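Local coordinates for PTS-dependent dihydroxyacetone kinase operon regulatory protein (Escherichia coli, PDB 4LRZ) that activates transcription of the dhaKLM operon, represses its own gene and forms complexes with DhaK and ADP-bound DhaL, its N-terminal half probably serving as the sensor region, at residues Met27-Trp32 with His135-Trp141; Thr81-Arg87 with Phe102-Cys108; Leu252-Leu258 with Val271-Glu276. All coordinates share one frame. Numbering follows the deposited sequence.

Contact 1 of 3, residues Met27-Trp32 with His135-Trp141; sequences MKRETW and HFKQVLW
The ammonium of buried Lys137 (chi1 m, chi2 m, chi3 t, chi4 t) ends among backbone carbonyls of the facing loop: Lys137 NZ donates to Lys28 O (3.0 Å) and to Thr31 O (2.9 Å), so the turn Lys28-Thr31 curls round the amine. Neither segment is a strand. They run in the same sense, with CA-CA distances of 4.6 Å for Arg29-Lys137 and 5.6 Å for Glu30-Gln138, and a short 3-10 turn at 138-140. Gln138 N donates to Arg29 O (2.9 Å, 173°), and water 1 donates to Arg29 O and Thr31 O, both at 2.9 Å. Phe136 (chi1 t) lays its ring against the Arg29 stem, with Arg29 CG 3.8 Å from the ring centroid over the face; Met27 SD lies 5.4 Å from that centroid in an oblique Met-aromatic contact. Beyond, Arg29 NH2 makes a weak hydrogen bond to His135 O (3.3 Å), the same oxygen that takes Trp141 NE1 at 3.1 Å. Trp32 (chi1 t) receives Val139 CG1 over its five-membered ring, 3.9 Å from the centroid, and its CH2 touches Leu140 CD2 at 4.0 Å; its NE1 hydrogen-bonds to Leu100 O. The loop following helix 14-26 is thereby clamped onto the GAF domain at the connection between sheet strands 128-131 and 143-151.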
loop_
_atom_site.group_PDB
_atom_site.type_symbol
_atom_site.label_atom_id
_atom_site.label_comp_id
_atom_site.label_asym_id
_atom_site.label_seq_id
_atom_site.Cartn_x
_atom_site.Cartn_y
_atom_site.Cartn_z
ATOM N N MET F 27 -36.118 -9.713 20.694
ATOM C CA MET F 27 -36.213 -10.212 19.350
ATOM C C MET F 27 -36.622 -11.675 19.443
ATOM O O MET F 27 -36.232 -12.388 20.369
ATOM C CB MET F 27 -34.810 -10.090 18.702
ATOM C CG MET F 27 -34.665 -9.328 17.361
ATOM S SD MET F 27 -32.964 -9.514 16.564
ATOM C CE MET F 27 -32.026 -8.899 17.966
ATOM N N LYS F 28 -37.380 -12.128 18.460
ATOM C CA LYS F 28 -37.799 -13.526 18.396
ATOM C C LYS F 28 -37.188 -14.214 17.171
ATOM O O LYS F 28 -36.944 -13.575 16.145
ATOM C CB LYS F 28 -39.326 -13.607 18.365
ATOM C CG LYS F 28 -39.973 -12.863 19.529
ATOM C CD LYS F 28 -41.199 -12.068 19.093
ATOM C CE LYS F 28 -42.532 -12.709 19.555
ATOM N NZ LYS F 28 -43.688 -12.222 18.701
ATOM N N ARG F 29 -36.963 -15.520 17.302
ATOM C CA ARG F 29 -36.410 -16.364 16.253
ATOM C C ARG F 29 -37.288 -16.474 15.003
ATOM O O ARG F 29 -36.769 -16.630 13.897
ATOM C CB ARG F 29 -36.069 -17.755 16.809
ATOM C CG ARG F 29 -34.910 -17.731 17.838
ATOM C CD ARG F 29 -34.487 -19.110 18.333
ATOM N NE ARG F 29 -33.079 -19.443 18.051
ATOM C CZ ARG F 29 -32.606 -19.831 16.863
ATOM N NH1 ARG F 29 -33.429 -19.907 15.814
ATOM N NH2 ARG F 29 -31.315 -20.130 16.709
ATOM N N GLU F 30 -38.603 -16.391 15.142
ATOM C CA GLU F 30 -39.440 -16.689 13.965
ATOM C C GLU F 30 -39.935 -15.477 13.203
ATOM O O GLU F 30 -40.581 -15.642 12.196
ATOM C CB GLU F 30 -40.633 -17.608 14.286
ATOM C CG GLU F 30 -40.589 -18.274 15.660
ATOM C CD GLU F 30 -40.626 -17.248 16.789
ATOM O OE1 GLU F 30 -41.445 -16.296 16.693
ATOM O OE2 GLU F 30 -39.824 -17.397 17.750
ATOM N N THR F 31 -39.674 -14.269 13.678
ATOM C CA THR F 31 -40.248 -13.112 13.003
ATOM C C THR F 31 -39.333 -12.621 11.902
ATOM O O THR F 31 -38.100 -12.785 11.975
ATOM C CB THR F 31 -40.559 -11.957 13.958
ATOM O OG1 THR F 31 -39.402 -11.680 14.765
ATOM C CG2 THR F 31 -41.820 -12.300 14.879
ATOM N N TRP F 32 -39.942 -12.032 10.875
ATOM C CA TRP F 32 -39.202 -11.402 9.787
ATOM C C TRP F 32 -40.131 -10.416 9.138
ATOM O O TRP F 32 -41.296 -10.722 8.895
ATOM C CB TRP F 32 -38.707 -12.437 8.754
ATOM C CG TRP F 32 -37.651 -11.916 7.795
ATOM C CD1 TRP F 32 -37.858 -11.414 6.539
ATOM C CD2 TRP F 32 -36.227 -11.852 8.022
ATOM N NE1 TRP F 32 -36.654 -11.053 5.959
ATOM C CE2 TRP F 32 -35.638 -11.309 6.842
ATOM C CE3 TRP F 32 -35.392 -12.226 9.087
ATOM C CZ2 TRP F 32 -34.253 -11.101 6.709
ATOM C CZ3 TRP F 32 -34.002 -12.021 8.951
ATOM C CH2 TRP F 32 -33.454 -11.465 7.763
ATOM N N HIS F 135 -27.724 -19.023 12.875
ATOM C CA HIS F 135 -28.404 -17.747 12.700
ATOM C C HIS F 135 -29.586 -17.655 13.703
ATOM O O HIS F 135 -30.300 -18.632 13.924
ATOM C CB HIS F 135 -28.894 -17.563 11.262
ATOM C CG HIS F 135 -27.784 -17.347 10.264
ATOM N ND1 HIS F 135 -27.485 -18.254 9.270
ATOM C CD2 HIS F 135 -26.914 -16.321 10.105
ATOM C CE1 HIS F 135 -26.448 -17.821 8.580
ATOM N NE2 HIS F 135 -26.100 -16.640 9.053
ATOM N N PHE F 136 -29.795 -16.488 14.302
ATOM C CA PHE F 136 -30.914 -16.344 15.249
ATOM C C PHE F 136 -32.271 -16.493 14.550
ATOM O O PHE F 136 -33.131 -17.260 14.984
ATOM C CB PHE F 136 -30.811 -15.017 15.980
ATOM C CG PHE F 136 -31.811 -14.855 17.104
ATOM C CD1 PHE F 136 -31.562 -15.422 18.371
ATOM C CD2 PHE F 136 -32.995 -14.126 16.912
ATOM C CE1 PHE F 136 -32.467 -15.263 19.423
ATOM C CE2 PHE F 136 -33.905 -13.957 17.978
ATOM C CZ PHE F 136 -33.638 -14.536 19.220
ATOM N N LYS F 137 -32.437 -15.766 13.458
ATOM C CA LYS F 137 -33.660 -15.734 12.663
ATOM C C LYS F 137 -33.776 -16.944 11.788
ATOM O O LYS F 137 -32.863 -17.222 11.011
ATOM C CB LYS F 137 -33.646 -14.506 11.750
ATOM C CG LYS F 137 -33.633 -13.209 12.491
ATOM C CD LYS F 137 -34.865 -13.066 13.330
ATOM C CE LYS F 137 -35.235 -11.612 13.510
ATOM N NZ LYS F 137 -36.618 -11.447 14.079
ATOM N N GLN F 138 -34.921 -17.628 11.879
ATOM C CA GLN F 138 -35.204 -18.834 11.082
ATOM C C GLN F 138 -35.166 -18.604 9.577
ATOM O O GLN F 138 -34.896 -19.537 8.814
ATOM C CB GLN F 138 -36.569 -19.438 11.446
ATOM C CG GLN F 138 -36.534 -20.334 12.686
ATOM C CD GLN F 138 -37.924 -20.542 13.350
ATOM O OE1 GLN F 138 -38.985 -20.383 12.718
ATOM N NE2 GLN F 138 -37.903 -20.905 14.634
ATOM N N VAL F 139 -35.459 -17.380 9.152
ATOM C CA VAL F 139 -35.478 -17.061 7.728
ATOM C C VAL F 139 -34.083 -17.270 7.105
ATOM O O VAL F 139 -33.971 -17.622 5.924
ATOM C CB VAL F 139 -36.075 -15.637 7.483
ATOM C CG1 VAL F 139 -35.618 -15.060 6.156
ATOM C CG2 VAL F 139 -37.593 -15.720 7.532
ATOM N N LEU F 140 -33.040 -17.139 7.924
ATOM C CA LEU F 140 -31.660 -17.294 7.457
ATOM C C LEU F 140 -31.089 -18.710 7.529
ATOM O O LEU F 140 -29.933 -18.914 7.151
ATOM C CB LEU F 140 -30.729 -16.304 8.179
ATOM C CG LEU F 140 -31.068 -14.815 7.960
ATOM C CD1 LEU F 140 -30.052 -13.910 8.648
ATOM C CD2 LEU F 140 -31.196 -14.438 6.461
ATOM N N TRP F 141 -31.884 -19.681 7.975
ATOM C CA TRP F 141 -31.384 -21.059 8.138
ATOM C C TRP F 141 -30.980 -21.736 6.819
ATOM O O TRP F 141 -30.254 -22.712 6.826
ATOM C CB TRP F 141 -32.373 -21.927 8.912
ATOM C CG TRP F 141 -32.480 -21.572 10.419
ATOM C CD1 TRP F 141 -31.960 -20.465 11.055
ATOM C CD2 TRP F 141 -33.170 -22.323 11.442
ATOM N NE1 TRP F 141 -32.273 -20.492 12.389
ATOM C CE2 TRP F 141 -33.012 -21.613 12.660
ATOM C CE3 TRP F 141 -33.908 -23.525 11.445
ATOM C CZ2 TRP F 141 -33.565 -22.066 13.876
ATOM C CZ3 TRP F 141 -34.468 -23.978 12.660
ATOM C CH2 TRP F 141 -34.290 -23.248 13.855
HETATM O O HOH W 1 -37.073 -15.394 11.308
#

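Contact 2 of 3, residues Thr81-Arg87 with Phe102-Cys108; sequences TACILSR and FNDGTYC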
loop_
_atom_site.group_PDB
_atom_site.type_symbol
_atom_site.label_atom_id
_atom_site.label_comp_id
_atom_site.label_asym_id
_atom_site.label_seq_id
_atom_site.Cartn_x
_atom_site.Cartn_y
_atom_site.Cartn_z
ATOM N N THR F 81 -21.630 0.732 9.752
ATOM C CA THR F 81 -22.876 0.526 10.537
ATOM C C THR F 81 -23.691 -0.663 10.024
ATOM O O THR F 81 -24.889 -0.706 10.242
ATOM C CB THR F 81 -23.806 1.782 10.546
ATOM O OG1 THR F 81 -24.532 1.836 9.316
ATOM C CG2 THR F 81 -23.013 3.112 10.710
ATOM N N ALA F 82 -23.052 -1.587 9.292
ATOM C CA ALA F 82 -23.767 -2.679 8.653
ATOM C C ALA F 82 -24.777 -2.269 7.562
ATOM O O ALA F 82 -25.732 -3.001 7.298
ATOM C CB ALA F 82 -24.463 -3.522 9.681
ATOM N N CYS F 83 -24.608 -1.106 6.952
ATOM C CA CYS F 83 -25.481 -0.731 5.852
ATOM C C CYS F 83 -24.902 -1.239 4.535
ATOM O O CYS F 83 -23.712 -0.963 4.226
ATOM C CB CYS F 83 -25.616 0.791 5.803
ATOM S SG CYS F 83 -26.826 1.404 4.595
ATOM N N ILE F 84 -25.716 -1.988 3.766
ATOM C CA ILE F 84 -25.279 -2.519 2.466
ATOM C C ILE F 84 -25.067 -1.386 1.473
ATOM O O ILE F 84 -25.996 -0.650 1.137
ATOM C CB ILE F 84 -26.245 -3.541 1.888
ATOM C CG1 ILE F 84 -26.300 -4.766 2.789
ATOM C CG2 ILE F 84 -25.755 -3.972 0.504
ATOM C CD1 ILE F 84 -27.121 -5.866 2.269
ATOM N N LEU F 85 -23.829 -1.241 1.014
ATOM C CA LEU F 85 -23.448 -0.166 0.075
ATOM C C LEU F 85 -23.514 -0.641 -1.400
ATOM O O LEU F 85 -23.912 0.114 -2.288
ATOM C CB LEU F 85 -22.035 0.347 0.400
ATOM C CG LEU F 85 -21.855 1.033 1.765
ATOM C CD1 LEU F 85 -20.384 1.250 2.042
ATOM C CD2 LEU F 85 -22.598 2.374 1.823
ATOM N N SER F 86 -23.109 -1.894 -1.633
ATOM C CA SER F 86 -23.096 -2.484 -2.980
ATOM C C SER F 86 -23.220 -4.001 -2.925
ATOM O O SER F 86 -22.770 -4.644 -1.962
ATOM C CB SER F 86 -21.782 -2.133 -3.656
ATOM O OG SER F 86 -21.924 -2.097 -5.075
ATOM N N ARG F 87 -23.826 -4.569 -3.963
ATOM C CA ARG F 87 -23.983 -6.008 -4.100
ATOM C C ARG F 87 -23.589 -6.468 -5.511
ATOM O O ARG F 87 -23.859 -5.775 -6.481
ATOM C CB ARG F 87 -25.457 -6.379 -3.867
ATOM C CG ARG F 87 -26.007 -5.918 -2.525
ATOM C CD ARG F 87 -27.341 -5.195 -2.664
ATOM N NE ARG F 87 -28.297 -6.016 -3.359
ATOM C CZ ARG F 87 -28.667 -5.830 -4.621
ATOM N NH1 ARG F 87 -28.179 -4.801 -5.340
ATOM N NH2 ARG F 87 -29.544 -6.663 -5.145
ATOM N N PHE F 102 -32.696 -7.797 1.544
ATOM C CA PHE F 102 -31.336 -7.299 1.441
ATOM C C PHE F 102 -31.157 -6.568 0.110
ATOM O O PHE F 102 -31.110 -7.199 -0.921
ATOM C CB PHE F 102 -30.334 -8.438 1.533
ATOM C CG PHE F 102 -30.360 -9.209 2.827
ATOM C CD1 PHE F 102 -30.885 -10.483 2.867
ATOM C CD2 PHE F 102 -29.807 -8.681 3.977
ATOM C CE1 PHE F 102 -30.877 -11.242 4.053
ATOM C CE2 PHE F 102 -29.789 -9.420 5.161
ATOM C CZ PHE F 102 -30.335 -10.706 5.196
ATOM N N ASN F 103 -31.077 -5.241 0.137
ATOM C CA ASN F 103 -30.931 -4.410 -1.047
ATOM C C ASN F 103 -29.875 -3.395 -0.693
ATOM O O ASN F 103 -29.432 -3.358 0.432
ATOM C CB ASN F 103 -32.233 -3.661 -1.326
ATOM C CG ASN F 103 -33.384 -4.584 -1.634
ATOM O OD1 ASN F 103 -33.397 -5.269 -2.676
ATOM N ND2 ASN F 103 -34.367 -4.619 -0.734
ATOM N N ASP F 104 -29.484 -2.554 -1.645
ATOM C CA ASP F 104 -28.640 -1.401 -1.338
ATOM C C ASP F 104 -29.330 -0.571 -0.253
ATOM O O ASP F 104 -30.523 -0.309 -0.330
ATOM C CB ASP F 104 -28.418 -0.516 -2.564
ATOM C CG ASP F 104 -27.541 -1.157 -3.605
ATOM O OD1 ASP F 104 -27.482 -0.595 -4.705
ATOM O OD2 ASP F 104 -26.935 -2.217 -3.360
ATOM N N GLY F 105 -28.561 -0.173 0.750
ATOM C CA GLY F 105 -29.104 0.566 1.901
ATOM C C GLY F 105 -29.772 -0.178 3.044
ATOM O O GLY F 105 -30.128 0.468 4.037
ATOM N N THR F 106 -29.997 -1.491 2.927
ATOM C CA THR F 106 -30.543 -2.285 4.032
ATOM C C THR F 106 -29.489 -2.361 5.141
ATOM O O THR F 106 -28.309 -2.676 4.855
ATOM C CB THR F 106 -30.815 -3.718 3.569
ATOM O OG1 THR F 106 -31.880 -3.711 2.621
ATOM C CG2 THR F 106 -31.207 -4.651 4.729
ATOM N N TYR F 107 -29.893 -2.058 6.370
ATOM C CA TYR F 107 -29.051 -2.253 7.561
ATOM C C TYR F 107 -29.190 -3.674 8.087
ATOM O O TYR F 107 -30.291 -4.187 8.192
ATOM C CB TYR F 107 -29.452 -1.279 8.684
ATOM C CG TYR F 107 -29.244 0.169 8.355
ATOM C CD1 TYR F 107 -28.020 0.766 8.610
ATOM C CD2 TYR F 107 -30.289 0.959 7.817
ATOM C CE1 TYR F 107 -27.808 2.115 8.355
ATOM C CE2 TYR F 107 -30.100 2.321 7.545
ATOM C CZ TYR F 107 -28.824 2.882 7.811
ATOM O OH TYR F 107 -28.533 4.189 7.563
ATOM N N CYS F 108 -28.073 -4.279 8.452
ATOM C CA CYS F 108 -28.008 -5.686 8.809
ATOM C C CYS F 108 -27.456 -5.852 10.212
ATOM O O CYS F 108 -26.955 -6.953 10.571
ATOM C CB CYS F 108 -27.053 -6.427 7.847
ATOM S SG CYS F 108 -27.496 -6.285 6.123
HETATM O O HOH W 2 -29.389 -8.502 -3.136
HETATM O O HOH W 3 -25.468 -2.941 -5.694
#
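Cys83 lays its sulfur over the face of the Tyr107 ring, SG 4.1 Å from the centroid, a Cys sulfur-aromatic contact just before the outer strand 84-89 of the GAF sheet. The loop 102-108 runs in the opposite sense alongside this strand. Cys83 and Tyr107 form a single backbone bridge (CA-CA 4.2 Å), flanked by Cys108 N to Ala82 O and Ile84 N to Thr106 O, both 2.9 Å. A type II turn, Asn103-Thr106, then bends the loop so that Gly105 N reaches Ile84 O at 2.6 Å; the positive phi of Gly105 (82°) suits a residue without a side chain. Ile84 points into the hollow of this loop, its CD1 4.2 Å from Phe102 CB and its CG1 3.9 Å from Cys108 SG. Leu85 and Ser86 both face Ile77 in a classic beta bulge and turn away from the loop. The ring of Tyr107 also meets that of His36. At the Arg87 end, this residue and Asp104 form a weak salt bridge, Arg87 NH1 to Asp104 OD2 at 3.5 Å, reinforced by water 3, which accepts from Arg87 N and donates to Asp104 OD2, 2.9 Å each.

Contact 3 of 3, residues Leu252-Leu258 with Val271-Glu276; sequences LTLPAVL and VEATFE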
loop_
_atom_site.group_PDB
_atom_site.type_symbol
_atom_site.label_atom_id
_atom_site.label_comp_id
_atom_site.label_asym_id
_atom_site.label_seq_id
_atom_site.Cartn_x
_atom_site.Cartn_y
_atom_site.Cartn_z
ATOM N N LEU F 252 25.712 21.601 -16.620
ATOM C CA LEU F 252 26.769 22.586 -16.434
ATOM C C LEU F 252 28.097 21.913 -16.124
ATOM O O LEU F 252 28.124 20.755 -15.692
ATOM C CB LEU F 252 26.388 23.615 -15.353
ATOM C CG LEU F 252 26.597 23.354 -13.864
ATOM C CD1 LEU F 252 25.926 24.464 -13.109
ATOM C CD2 LEU F 252 26.020 22.014 -13.430
ATOM N N THR F 253 29.195 22.632 -16.360
ATOM C CA THR F 253 30.514 22.109 -16.006
ATOM C C THR F 253 30.893 22.582 -14.617
ATOM O O THR F 253 30.829 23.775 -14.296
ATOM C CB THR F 253 31.595 22.460 -17.047
ATOM O OG1 THR F 253 31.224 21.891 -18.308
ATOM C CG2 THR F 253 32.965 21.889 -16.635
ATOM N N LEU F 254 31.263 21.612 -13.795
ATOM C CA LEU F 254 31.577 21.861 -12.402
ATOM C C LEU F 254 33.061 22.215 -12.208
ATOM O O LEU F 254 33.926 21.636 -12.874
ATOM C CB LEU F 254 31.177 20.641 -11.575
ATOM C CG LEU F 254 29.672 20.510 -11.330
ATOM C CD1 LEU F 254 29.248 19.044 -11.142
ATOM C CD2 LEU F 254 29.255 21.380 -10.137
ATOM N N PRO F 255 33.349 23.179 -11.311
ATOM C CA PRO F 255 34.717 23.608 -10.994
ATOM C C PRO F 255 35.582 22.450 -10.478
ATOM O O PRO F 255 35.049 21.385 -10.140
ATOM C CB PRO F 255 34.519 24.630 -9.865
ATOM C CG PRO F 255 33.104 25.054 -9.947
ATOM C CD PRO F 255 32.333 23.956 -10.576
ATOM N N ALA F 256 36.894 22.672 -10.407
ATOM C CA ALA F 256 37.836 21.692 -9.864
ATOM C C ALA F 256 37.581 21.361 -8.378
ATOM O O ALA F 256 37.674 20.194 -7.961
ATOM C CB ALA F 256 39.272 22.184 -10.067
ATOM N N VAL F 257 37.261 22.394 -7.595
ATOM C CA VAL F 257 37.086 22.273 -6.144
ATOM C C VAL F 257 35.889 21.379 -5.831
ATOM O O VAL F 257 35.965 20.484 -4.979
ATOM C CB VAL F 257 36.899 23.659 -5.476
ATOM C CG1 VAL F 257 36.863 23.525 -3.952
ATOM C CG2 VAL F 257 38.008 24.627 -5.895
ATOM N N LEU F 258 34.793 21.628 -6.538
ATOM C CA LEU F 258 33.611 20.790 -6.468
ATOM C C LEU F 258 33.837 19.369 -6.977
ATOM O O LEU F 258 33.372 18.421 -6.366
ATOM C CB LEU F 258 32.471 21.441 -7.245
ATOM C CG LEU F 258 31.543 22.284 -6.383
ATOM C CD1 LEU F 258 30.902 23.366 -7.215
ATOM C CD2 LEU F 258 30.495 21.386 -5.758
ATOM N N VAL F 271 32.546 28.092 0.868
ATOM C CA VAL F 271 33.767 28.137 0.049
ATOM C C VAL F 271 33.555 28.949 -1.252
ATOM O O VAL F 271 32.432 29.017 -1.760
ATOM C CB VAL F 271 34.228 26.687 -0.301
ATOM C CG1 VAL F 271 35.529 26.686 -1.100
ATOM C CG2 VAL F 271 34.384 25.844 0.963
ATOM N N GLU F 272 34.625 29.551 -1.791
ATOM C CA GLU F 272 34.570 30.225 -3.105
ATOM C C GLU F 272 34.608 29.242 -4.280
ATOM O O GLU F 272 35.265 28.197 -4.203
ATOM C CB GLU F 272 35.716 31.223 -3.274
ATOM C CG GLU F 272 35.697 32.420 -2.331
ATOM C CD GLU F 272 36.792 33.427 -2.665
ATOM O OE1 GLU F 272 36.673 34.128 -3.694
ATOM O OE2 GLU F 272 37.776 33.515 -1.903
ATOM N N ALA F 273 33.916 29.599 -5.369
ATOM C CA ALA F 273 33.815 28.750 -6.567
ATOM C C ALA F 273 33.464 29.510 -7.842
ATOM O O ALA F 273 32.674 30.470 -7.824
ATOM C CB ALA F 273 32.816 27.616 -6.348
ATOM N N THR F 274 34.055 29.035 -8.948
ATOM C CA THR F 274 33.893 29.633 -10.271
ATOM C C THR F 274 33.258 28.627 -11.233
ATOM O O THR F 274 33.810 27.549 -11.457
ATOM C CB THR F 274 35.265 30.101 -10.833
ATOM O OG1 THR F 274 35.841 31.062 -9.945
ATOM C CG2 THR F 274 35.118 30.740 -12.210
ATOM N N PHE F 275 32.117 28.994 -11.817
ATOM C CA PHE F 275 31.366 28.106 -12.719
ATOM C C PHE F 275 31.440 28.480 -14.205
ATOM O O PHE F 275 31.799 29.604 -14.561
ATOM C CB PHE F 275 29.888 28.075 -12.315
ATOM C CG PHE F 275 29.630 27.447 -10.992
ATOM C CD1 PHE F 275 29.341 26.096 -10.905
ATOM C CD2 PHE F 275 29.655 28.212 -9.833
ATOM C CE1 PHE F 275 29.089 25.507 -9.679
ATOM C CE2 PHE F 275 29.410 27.634 -8.595
ATOM C CZ PHE F 275 29.124 26.277 -8.517
ATOM N N GLU F 276 31.062 27.520 -15.053
ATOM C CA GLU F 276 30.889 27.731 -16.492
ATOM C C GLU F 276 29.508 27.283 -17.018
ATOM O O GLU F 276 29.151 26.099 -16.949
ATOM C CB GLU F 276 32.002 27.030 -17.279
ATOM C CG GLU F 276 31.780 27.028 -18.799
ATOM C CD GLU F 276 32.947 26.439 -19.585
ATOM O OE1 GLU F 276 33.327 27.048 -20.615
ATOM O OE2 GLU F 276 33.472 25.372 -19.181
#
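Here the segment entering helix 256-264 of the PAS fold is laid over strand 271-276, one of the two outermost strands of the PAS sheet within this chain. The main bump is the Phe275 ring, which rises between the two segments and fills a hollow lined by Leu252, Leu254, Pro255 and Leu258. Pro255 roofs it: its CG lies 4.2 Å from the Phe275 centroid, 17° off the normal, a CH-pi contact over the face, and its CD is 3.7 Å from Phe275 CD1. Leu254 CD2 meets the ring edge at Phe275 CE1 (4.2 Å), although the CA-CB bond of Leu254 points away from the strand. Leu258, in the first turn of the helix, presses CD1 against Phe275 CZ at 3.7 Å, and Leu252 CD1 adds a looser touch to Phe275 CD1 at 4.4 Å. Leu236 and Leu301 also meet Phe275, while Leu258 packs on Ile286 and Leu288, so the ring and Leu258 together join helix, edge strand and inner strands 281-293 and 296-304 in one apolar core. At one end Thr253 faces Glu276 as a single antiparallel bridge, CA-CA 5.7 Å, with Thr253 N 3.5 Å from Glu276 O, though no hydrogen bond crosses between the segments. At the other, Val257 CG1 and Val271 CG1 barely touch at 4.5 Å. Ala273, small, lies beneath the proline, its CB 4.4 Å from Pro255 CG. Pro255 holds the N-cap position, and the same CG comes within 3.0 Å of Thr274 O.

Contacts 1 and 2 belong to the GAF end and touch through Phe102, whose CE1 lies 4.0 Å from Leu140 CD2 and whose CZ is 4.1 Å from Trp32 CH2; their centres are about 18 Å apart. Contact 3 sits in the PAS fold, its centre about 83 and 67 Å from those of contacts 1 and 2, beyond the long helix 174-211. All three are partly buried. Contact 1 ties loop to loop by the Lys137 ammonium on backbone carbonyls, one backbone bond, a water and aromatic packing; contact 2 pairs a loop with an outer strand chiefly by backbone bonds; contact 3 joins a helix start to an outer strand mainly by apolar side chains.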